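Local coordinates for putative metal resistance protein (Proteus mirabilis, PDB 6C29) that probably acts as a protein-disulfide reductase of the periplasm, this piece being the N-terminal immunoglobulin-fold part of the membrane protein ScsB, at residues V64-P74 with Y87-K98. Residues are numbered along the deposited sequence; the frame is centred on the assembly and turned at random. Where two conformers were deposited one is given.
Sequences VSDMIWHWPSP and YDKEVVFPIELK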
loop_
_atom_site.group_PDB
_atom_site.type_symbol
_atom_site.label_atom_id
_atom_site.label_comp_id
_atom_site.label_asym_id
_atom_site.label_seq_id
_atom_site.Cartn_x
_atom_site.Cartn_y
_atom_site.Cartn_z
ATOM N N VAL A 64 -5.973 18.406 9.245
ATOM C CA VAL A 64 -4.671 18.282 8.625
ATOM C C VAL A 64 -4.958 18.528 7.171
ATOM O O VAL A 64 -6.114 18.435 6.757
ATOM C CB VAL A 64 -4.016 16.888 8.865
ATOM C CG1 VAL A 64 -3.897 16.618 10.355
ATOM C CG2 VAL A 64 -4.814 15.783 8.186
ATOM N N SER A 65 -3.935 18.800 6.381
ATOM C CA SER A 65 -4.192 19.150 5.004
ATOM C C SER A 65 -3.683 18.060 4.073
ATOM O O SER A 65 -4.291 16.992 3.987
ATOM C CB SER A 65 -3.549 20.510 4.689
ATOM O OG SER A 65 -2.144 20.470 4.861
ATOM N N ASP A 66 -2.575 18.303 3.392
ATOM C CA ASP A 66 -2.053 17.322 2.456
ATOM C C ASP A 66 -1.470 16.075 3.122
ATOM O O ASP A 66 -0.241 15.933 3.162
ATOM C CB ASP A 66 -0.989 17.972 1.570
ATOM C CG ASP A 66 -1.516 19.179 0.817
ATOM O OD1 ASP A 66 -1.449 20.295 1.373
ATOM O OD2 ASP A 66 -2.000 19.014 -0.323
HETATM N N MSE A 67 -2.309 15.172 3.636
HETATM C CA MSE A 67 -1.790 13.903 4.164
HETATM C C MSE A 67 -1.304 13.055 3.000
HETATM O O MSE A 67 -2.012 12.889 2.004
HETATM C CB MSE A 67 -2.823 13.094 4.970
HETATM C CG MSE A 67 -2.458 11.563 5.059
HETATM SE SE MSE A 67 -2.908 10.553 6.697
HETATM C CE MSE A 67 -4.583 9.740 6.125
ATOM N N ILE A 68 -0.082 12.554 3.131
ATOM C CA ILE A 68 0.483 11.567 2.214
ATOM C C ILE A 68 0.740 10.289 3.007
ATOM O O ILE A 68 1.456 10.298 4.001
ATOM C CB ILE A 68 1.808 12.027 1.571
ATOM C CG1 ILE A 68 1.618 13.331 0.794
ATOM C CG2 ILE A 68 2.347 10.939 0.649
ATOM C CD1 ILE A 68 2.933 14.029 0.445
ATOM N N TRP A 69 0.119 9.197 2.571
ATOM C CA TRP A 69 0.346 7.870 3.144
ATOM C C TRP A 69 1.176 7.087 2.128
ATOM O O TRP A 69 0.734 6.821 1.005
ATOM C CB TRP A 69 -0.973 7.163 3.423
ATOM C CG TRP A 69 -0.909 5.814 4.058
ATOM C CD1 TRP A 69 -0.313 4.695 3.535
ATOM C CD2 TRP A 69 -1.494 5.417 5.298
ATOM N NE1 TRP A 69 -0.489 3.631 4.388
ATOM C CE2 TRP A 69 -1.200 4.051 5.489
ATOM C CE3 TRP A 69 -2.227 6.093 6.285
ATOM C CZ2 TRP A 69 -1.631 3.338 6.594
ATOM C CZ3 TRP A 69 -2.643 5.393 7.383
ATOM C CH2 TRP A 69 -2.339 4.025 7.541
ATOM N N HIS A 70 2.398 6.775 2.503
ATOM C CA HIS A 70 3.288 6.069 1.593
ATOM C C HIS A 70 3.081 4.586 1.823
ATOM O O HIS A 70 3.116 4.088 2.949
ATOM C CB HIS A 70 4.753 6.431 1.834
ATOM C CG HIS A 70 5.066 7.877 1.667
ATOM N ND1 HIS A 70 5.356 8.441 0.444
ATOM C CD2 HIS A 70 5.185 8.872 2.576
ATOM C CE1 HIS A 70 5.618 9.727 0.608
ATOM N NE2 HIS A 70 5.514 10.014 1.890
ATOM N N TRP A 71 2.848 3.857 0.743
ATOM C CA TRP A 71 2.569 2.443 0.849
ATOM C C TRP A 71 3.790 1.619 0.493
ATOM O O TRP A 71 4.243 1.654 -0.652
ATOM C CB TRP A 71 1.416 2.050 -0.065
ATOM C CG TRP A 71 0.105 2.651 0.323
ATOM C CD1 TRP A 71 -0.418 3.817 -0.122
ATOM C CD2 TRP A 71 -0.846 2.099 1.246
ATOM N NE1 TRP A 71 -1.650 4.044 0.467
ATOM C CE2 TRP A 71 -1.926 3.004 1.318
ATOM C CE3 TRP A 71 -0.880 0.949 2.036
ATOM C CZ2 TRP A 71 -3.035 2.765 2.147
ATOM C CZ3 TRP A 71 -1.986 0.713 2.834
ATOM C CH2 TRP A 71 -3.029 1.624 2.904
ATOM N N PRO A 72 4.333 0.858 1.430
ATOM C CA PRO A 72 5.417 -0.044 1.091
ATOM C C PRO A 72 4.992 -1.017 0.022
ATOM O O PRO A 72 3.791 -1.346 -0.107
ATOM C CB PRO A 72 5.734 -0.736 2.416
ATOM C CG PRO A 72 5.288 0.290 3.453
ATOM C CD PRO A 72 4.044 0.851 2.880
ATOM N N SER A 73 5.961 -1.468 -0.755
ATOM C CA SER A 73 5.676 -2.373 -1.837
ATOM C C SER A 73 4.936 -3.596 -1.280
ATOM O O SER A 73 5.421 -4.193 -0.307
ATOM C CB SER A 73 6.987 -2.761 -2.539
ATOM O OG SER A 73 6.715 -3.323 -3.788
ATOM N N PRO A 74 3.787 -3.991 -1.869
ATOM C CA PRO A 74 2.982 -5.062 -1.256
ATOM C C PRO A 74 3.376 -6.456 -1.691
ATOM O O PRO A 74 4.251 -6.659 -2.544
ATOM C CB PRO A 74 1.564 -4.741 -1.750
ATOM C CG PRO A 74 1.828 -4.214 -3.152
ATOM C CD PRO A 74 3.086 -3.386 -3.022
ATOM N N TYR A 87 0.338 -7.259 3.380
ATOM C CA TYR A 87 1.569 -7.413 4.097
ATOM C C TYR A 87 1.451 -8.486 5.151
ATOM O O TYR A 87 0.446 -8.557 5.871
ATOM C CB TYR A 87 1.946 -6.121 4.790
ATOM C CG TYR A 87 1.889 -4.882 3.902
ATOM C CD1 TYR A 87 2.944 -4.566 3.065
ATOM C CD2 TYR A 87 0.782 -4.054 3.908
ATOM C CE1 TYR A 87 2.905 -3.423 2.263
ATOM C CE2 TYR A 87 0.718 -2.901 3.111
ATOM C CZ TYR A 87 1.789 -2.585 2.309
ATOM O OH TYR A 87 1.760 -1.453 1.525
ATOM N N ASP A 88 2.477 -9.305 5.286
ATOM C CA ASP A 88 2.517 -10.211 6.426
ATOM C C ASP A 88 3.718 -9.924 7.300
ATOM O O ASP A 88 4.625 -9.168 6.915
ATOM C CB ASP A 88 2.488 -11.685 5.969
ATOM C CG ASP A 88 3.684 -12.088 5.174
ATOM O OD1 ASP A 88 4.470 -11.215 4.771
ATOM O OD2 ASP A 88 3.831 -13.326 4.929
ATOM N N LYS A 89 3.635 -10.448 8.522
ATOM C CA LYS A 89 4.690 -10.363 9.555
ATOM C C LYS A 89 4.767 -8.970 10.183
ATOM O O LYS A 89 4.587 -8.829 11.378
ATOM C CB LYS A 89 6.071 -10.753 9.003
ATOM C CG LYS A 89 6.150 -11.983 8.083
ATOM C CD LYS A 89 5.691 -13.263 8.721
ATOM C CE LYS A 89 5.871 -14.434 7.732
ATOM N NZ LYS A 89 5.181 -15.672 8.186
ATOM N N GLU A 90 5.089 -7.965 9.384
ATOM C CA GLU A 90 5.246 -6.617 9.865
ATOM C C GLU A 90 5.329 -5.653 8.713
ATOM O O GLU A 90 5.756 -6.034 7.623
ATOM C CB GLU A 90 6.479 -6.484 10.746
ATOM C CG GLU A 90 7.731 -6.935 10.104
ATOM C CD GLU A 90 8.871 -6.805 11.084
ATOM O OE1 GLU A 90 9.416 -5.677 11.145
ATOM O OE2 GLU A 90 9.146 -7.795 11.828
ATOM N N VAL A 91 4.855 -4.442 8.935
ATOM C CA VAL A 91 4.934 -3.406 7.937
ATOM C C VAL A 91 5.055 -2.058 8.648
ATOM O O VAL A 91 4.520 -1.881 9.742
ATOM C CB VAL A 91 3.708 -3.446 7.002
ATOM C CG1 VAL A 91 2.400 -3.286 7.780
ATOM C CG2 VAL A 91 3.803 -2.403 5.919
ATOM N N VAL A 92 5.751 -1.111 8.033
ATOM C CA VAL A 92 5.897 0.250 8.567
ATOM C C VAL A 92 5.451 1.256 7.531
ATOM O O VAL A 92 6.011 1.290 6.434
ATOM C CB VAL A 92 7.349 0.567 8.957
ATOM C CG1 VAL A 92 7.438 1.964 9.587
ATOM C CG2 VAL A 92 7.854 -0.442 9.928
ATOM N N PHE A 93 4.430 2.054 7.853
ATOM C CA PHE A 93 3.886 3.050 6.963
ATOM C C PHE A 93 4.467 4.427 7.274
ATOM O O PHE A 93 4.216 4.962 8.351
ATOM C CB PHE A 93 2.355 3.097 7.081
ATOM C CG PHE A 93 1.676 1.801 6.755
ATOM C CD1 PHE A 93 1.588 1.370 5.455
ATOM C CD2 PHE A 93 1.107 1.008 7.751
ATOM C CE1 PHE A 93 0.972 0.184 5.137
ATOM C CE2 PHE A 93 0.484 -0.184 7.429
ATOM C CZ PHE A 93 0.410 -0.595 6.117
ATOM N N PRO A 94 5.256 5.009 6.359
ATOM C CA PRO A 94 5.604 6.425 6.488
ATOM C C PRO A 94 4.461 7.318 6.034
ATOM O O PRO A 94 3.894 7.073 4.964
ATOM C CB PRO A 94 6.820 6.586 5.573
ATOM C CG PRO A 94 7.011 5.248 4.874
ATOM C CD PRO A 94 5.798 4.428 5.129
ATOM N N ILE A 95 4.145 8.314 6.843
ATOM C CA ILE A 95 3.053 9.232 6.630
ATOM C C ILE A 95 3.597 10.652 6.785
ATOM O O ILE A 95 4.517 10.885 7.572
ATOM C CB ILE A 95 1.930 8.964 7.627
ATOM C CG1 ILE A 95 1.387 7.540 7.427
ATOM C CG2 ILE A 95 0.824 9.971 7.473
ATOM C CD1 ILE A 95 0.645 7.014 8.610
ATOM N N GLU A 96 3.083 11.571 5.978
ATOM C CA GLU A 96 3.453 12.975 6.092
ATOM C C GLU A 96 2.185 13.809 6.151
ATOM O O GLU A 96 1.241 13.548 5.415
ATOM C CB GLU A 96 4.331 13.407 4.919
ATOM C CG GLU A 96 5.727 12.777 4.938
ATOM C CD GLU A 96 6.596 13.154 3.740
ATOM O OE1 GLU A 96 7.273 14.208 3.801
ATOM O OE2 GLU A 96 6.616 12.398 2.737
ATOM N N LEU A 97 2.202 14.821 7.022
ATOM C CA LEU A 97 1.084 15.743 7.226
ATOM C C LEU A 97 1.622 17.165 7.167
ATOM O O LEU A 97 2.752 17.417 7.575
ATOM C CB LEU A 97 0.385 15.574 8.587
ATOM C CG LEU A 97 -0.144 14.230 9.032
ATOM C CD1 LEU A 97 -0.735 14.403 10.405
ATOM C CD2 LEU A 97 -1.192 13.699 8.083
ATOM N N LYS A 98 0.831 18.059 6.588
ATOM C CA LYS A 98 1.132 19.501 6.580
ATOM C C LYS A 98 0.078 20.298 7.344
ATOM O O LYS A 98 -1.024 19.812 7.600
ATOM C CB LYS A 98 1.285 20.020 5.154
ATOM C CG LYS A 98 2.520 19.482 4.458
ATOM C CD LYS A 98 2.653 20.066 3.080
ATOM C CE LYS A 98 3.888 19.544 2.371
ATOM N NZ LYS A 98 3.885 20.013 0.964
#
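At the edge of the four-stranded antiparallel sheet in the DsbD-like N-terminal domain, the short strand 68-69 pairs with strand 90-97, Ile-68 and Glu-96 forming a hydrogen-bonded pair and Trp-69 and Ile-95 a non-hydrogen-bonded one. Ile-68 N gives a nearly straight bond to Glu-96 O (2.8 Å, 170° at the hydrogen), and Ile-68 O takes Glu-96 N in return; His-70 N to Pro-94 O continues the pairing. On the Ile-68 side of the sheet, His-70 NE2 donates to the anti lone pair of Glu-96 OE2 at 2.8 Å, imidazole and carboxylate nearly coplanar (26°). The other side is apolar and aromatic. With CG anti to the backbone N (chi1 -178°), the Trp-69 indole lies alongside Ile-95, whose CD1 sits over one face, 4.1 Å from the centroid of the six-membered ring; Trp-71 CZ2 covers the opposite face. Trp-69 CZ2 in turn lies over a face of the Phe-93 ring, 3.7 Å from Phe-93 CG, the two rings meeting obliquely. Past strand 68-69, Tyr-87 of strand 84-88 donates through OH to Pro-72 O (2.6 Å), holding the chain that leaves that strand. A short antiparallel edge strand backed by this aromatic cluster fits the domain's immunoglobulin fold.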